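Local coordinates for protein leucine aminopeptidase A1, chloroplastic (Solanum lycopersicum, PDB 5D8N) that removes N-terminal amino acids from peptides as a magnesium-dependent hexameric aminopeptidase, and also acts as a protein-folding chaperone, at residues 438-443 with 521-525. The protein carries 1 engineered substitution. Sequence-based numbering, arbitrary orientation.
Sequences EVVEAA and TLVEW
A442 and W525 illustrate how a small residue can sit at the meeting point of two helices: A442 CB lies 3.9 Å from W525 CB, and at 3.7 Å from T521 O it rests against the backbone of the opposite helix. E524 completes this seat, its CB beside A442 CB, while its carboxylate leads away to a hydrogen bond with Y205 (OE2) and a salt bridge with R528 (OE1). The axes of the two segments approach to 8.3 Å, their directions 118° apart, consistent with the small A442 side chain between them.

Apolar contact continues on both sides of A442. With CG anti to the backbone N (chi1 176°), the W525 indole reaches back along 438-443, where V439 CG2 meets W525 CD1 at 4.2 Å. T521 turns its methyl, CG2, to A443 CB, and its hydroxyl is hydrogen-bonded to E448 and S446.

The one hydrogen bond between the segments is weak and bent, from W525 NE1 to E438 OE1 at 2.9 Å, with carboxylate and ring planes 30° apart; E438 CB sits in plane at the ring edge. OE2 forms a salt bridge with K406.

W525 and V439 both also touch I408 of strand 406-411; here helices 433-446 and 519-527 pack together against the mixed sheet of the alpha/beta M17 catalytic domain.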
ATOM      1  N   GLU A 438     -35.748 -23.140   8.989  1.00 22.56           N
ATOM      2  CA  GLU A 438     -36.209 -22.631  10.279  1.00 23.32           C
ATOM      3  C   GLU A 438     -35.676 -21.204  10.509  1.00 23.48           C
ATOM      4  O   GLU A 438     -36.394 -20.341  11.020  1.00 21.55           O
ATOM      5  CB  GLU A 438     -35.727 -23.507  11.435  1.00 26.69           C
ATOM      6  CG  GLU A 438     -36.421 -24.847  11.651  1.00 31.24           C
ATOM      7  CD  GLU A 438     -35.787 -25.684  12.768  1.00 34.58           C
ATOM      8  OE1 GLU A 438     -35.094 -25.175  13.677  1.00 32.16           O
ATOM      9  OE2 GLU A 438     -35.886 -26.922  12.697  1.00 40.56           O
ATOM     10  N   VAL A 439     -34.400 -20.973  10.189  1.00 23.22           N
ATOM     11  CA  VAL A 439     -33.769 -19.689  10.500  1.00 23.04           C
ATOM     12  C   VAL A 439     -34.272 -18.612   9.540  1.00 21.14           C
ATOM     13  O   VAL A 439     -34.622 -17.517   9.977  1.00 20.40           O
ATOM     14  CB  VAL A 439     -32.233 -19.779  10.537  1.00 23.10           C
ATOM     15  CG1 VAL A 439     -31.586 -18.403  10.626  1.00 21.51           C
ATOM     16  CG2 VAL A 439     -31.807 -20.611  11.738  1.00 23.96           C
ATOM     17  N   VAL A 440     -34.466 -18.980   8.283  1.00 21.43           N
ATOM     18  CA  VAL A 440     -35.064 -18.065   7.318  1.00 22.60           C
ATOM     19  C   VAL A 440     -36.492 -17.673   7.725  1.00 23.74           C
ATOM     20  O   VAL A 440     -36.862 -16.496   7.672  1.00 24.19           O
ATOM     21  CB  VAL A 440     -35.078 -18.681   5.906  1.00 22.41           C
ATOM     22  CG1 VAL A 440     -36.001 -17.899   4.973  1.00 22.98           C
ATOM     23  CG2 VAL A 440     -33.681 -18.699   5.333  1.00 22.25           C
ATOM     24  N   GLU A 441     -37.276 -18.632   8.207  1.00 22.28           N
ATOM     25  CA  GLU A 441     -38.625 -18.319   8.681  1.00 22.58           C
ATOM     26  C   GLU A 441     -38.612 -17.457   9.949  1.00 22.76           C
ATOM     27  O   GLU A 441     -39.427 -16.548  10.102  1.00 22.03           O
ATOM     28  CB  GLU A 441     -39.423 -19.605   8.896  1.00 27.25           C
ATOM     29  CG  GLU A 441     -39.874 -20.256   7.582  1.00 36.85           C
ATOM     30  CD  GLU A 441     -40.404 -21.689   7.716  1.00 46.49           C
ATOM     31  OE1 GLU A 441     -40.562 -22.187   8.857  1.00 51.57           O
ATOM     32  OE2 GLU A 441     -40.584 -22.354   6.668  1.00 46.70           O
ATOM     33  N   ALA A 442     -37.656 -17.709  10.838  1.00 20.55           N
ATOM     34  CA  ALA A 442     -37.577 -16.910  12.060  1.00 20.22           C
ATOM     35  C   ALA A 442     -37.241 -15.460  11.731  1.00 20.44           C
ATOM     36  O   ALA A 442     -37.809 -14.552  12.328  1.00 21.74           O
ATOM     37  CB  ALA A 442     -36.539 -17.496  13.005  1.00 18.21           C
ATOM     38  N   ALA A 443     -36.409 -15.256  10.714  1.00 20.26           N
ATOM     39  CA  ALA A 443     -36.009 -13.918  10.309  1.00 22.31           C
ATOM     40  C   ALA A 443     -37.127 -13.190   9.578  1.00 23.52           C
ATOM     41  O   ALA A 443     -37.280 -11.978   9.700  1.00 23.09           O
ATOM     42  CB  ALA A 443     -34.772 -13.969   9.430  1.00 23.71           C
ATOM     43  N   THR A 521     -34.489 -12.491  16.047  1.00 17.26           N
ATOM     44  CA  THR A 521     -34.509 -13.703  15.241  1.00 17.19           C
ATOM     45  C   THR A 521     -34.272 -14.959  16.104  1.00 19.03           C
ATOM     46  O   THR A 521     -34.966 -15.982  15.958  1.00 18.31           O
ATOM     47  CB  THR A 521     -33.495 -13.628  14.083  1.00 16.85           C
ATOM     48  OG1 THR A 521     -33.824 -12.527  13.225  1.00 17.89           O
ATOM     49  CG2 THR A 521     -33.477 -14.894  13.263  1.00 17.25           C
ATOM     50  N   LEU A 522     -33.304 -14.887  17.011  1.00 18.82           N
ATOM     51  CA  LEU A 522     -33.047 -16.019  17.876  1.00 19.94           C
ATOM     52  C   LEU A 522     -34.250 -16.369  18.756  1.00 20.63           C
ATOM     53  O   LEU A 522     -34.558 -17.545  18.983  1.00 21.32           O
ATOM     54  CB  LEU A 522     -31.818 -15.781  18.747  1.00 19.72           C
ATOM     55  CG  LEU A 522     -30.483 -15.654  17.991  1.00 19.04           C
ATOM     56  CD1 LEU A 522     -29.351 -15.377  18.964  1.00 19.54           C
ATOM     57  CD2 LEU A 522     -30.176 -16.834  17.095  1.00 18.48           C
ATOM     58  N   VAL A 523     -34.885 -15.347  19.305  1.00 20.90           N
ATOM     59  CA  VAL A 523     -36.068 -15.561  20.118  1.00 21.71           C
ATOM     60  C   VAL A 523     -37.147 -16.254  19.285  1.00 22.56           C
ATOM     61  O   VAL A 523     -37.773 -17.222  19.762  1.00 21.32           O
ATOM     62  CB  VAL A 523     -36.601 -14.261  20.743  1.00 21.78           C
ATOM     63  CG1 VAL A 523     -37.993 -14.468  21.343  1.00 20.56           C
ATOM     64  CG2 VAL A 523     -35.623 -13.764  21.793  1.00 22.97           C
ATOM     65  N   GLU A 524     -37.412 -15.724  18.092  1.00 21.17           N
ATOM     66  CA  GLU A 524     -38.415 -16.349  17.228  1.00 22.64           C
ATOM     67  C   GLU A 524     -38.038 -17.789  16.954  1.00 22.53           C
ATOM     68  O   GLU A 524     -38.898 -18.665  16.906  1.00 22.75           O
ATOM     69  CB  GLU A 524     -38.595 -15.609  15.905  1.00 24.83           C
ATOM     70  CG  GLU A 524     -39.365 -14.299  16.038  1.00 30.62           C
ATOM     71  CD  GLU A 524     -40.836 -14.481  16.424  1.00 35.96           C
ATOM     72  OE1 GLU A 524     -41.425 -15.539  16.107  1.00 28.11           O
ATOM     73  OE2 GLU A 524     -41.420 -13.494  16.924  1.00 45.48           O
ATOM     74  N   TRP A 525     -36.762 -18.046  16.693  1.00 20.68           N
ATOM     75  CA  TRP A 525     -36.349 -19.399  16.365  1.00 20.57           C
ATOM     76  C   TRP A 525     -36.587 -20.350  17.541  1.00 21.32           C
ATOM     77  O   TRP A 525     -37.036 -21.478  17.373  1.00 21.15           O
ATOM     78  CB  TRP A 525     -34.865 -19.420  15.977  1.00 21.42           C
ATOM     79  CG  TRP A 525     -34.333 -20.798  15.704  1.00 21.65           C
ATOM     80  CD1 TRP A 525     -34.625 -21.591  14.630  1.00 22.40           C
ATOM     81  CD2 TRP A 525     -33.484 -21.568  16.550  1.00 21.17           C
ATOM     82  NE1 TRP A 525     -33.871 -22.736  14.676  1.00 22.63           N
ATOM     83  CE2 TRP A 525     -33.212 -22.775  15.874  1.00 21.39           C
ATOM     84  CE3 TRP A 525     -32.797 -21.293  17.738  1.00 21.95           C
ATOM     85  CZ2 TRP A 525     -32.311 -23.718  16.361  1.00 21.54           C
ATOM     86  CZ3 TRP A 525     -31.925 -22.248  18.249  1.00 21.30           C
ATOM     87  CH2 TRP A 525     -31.667 -23.432  17.537  1.00 21.39           C
TER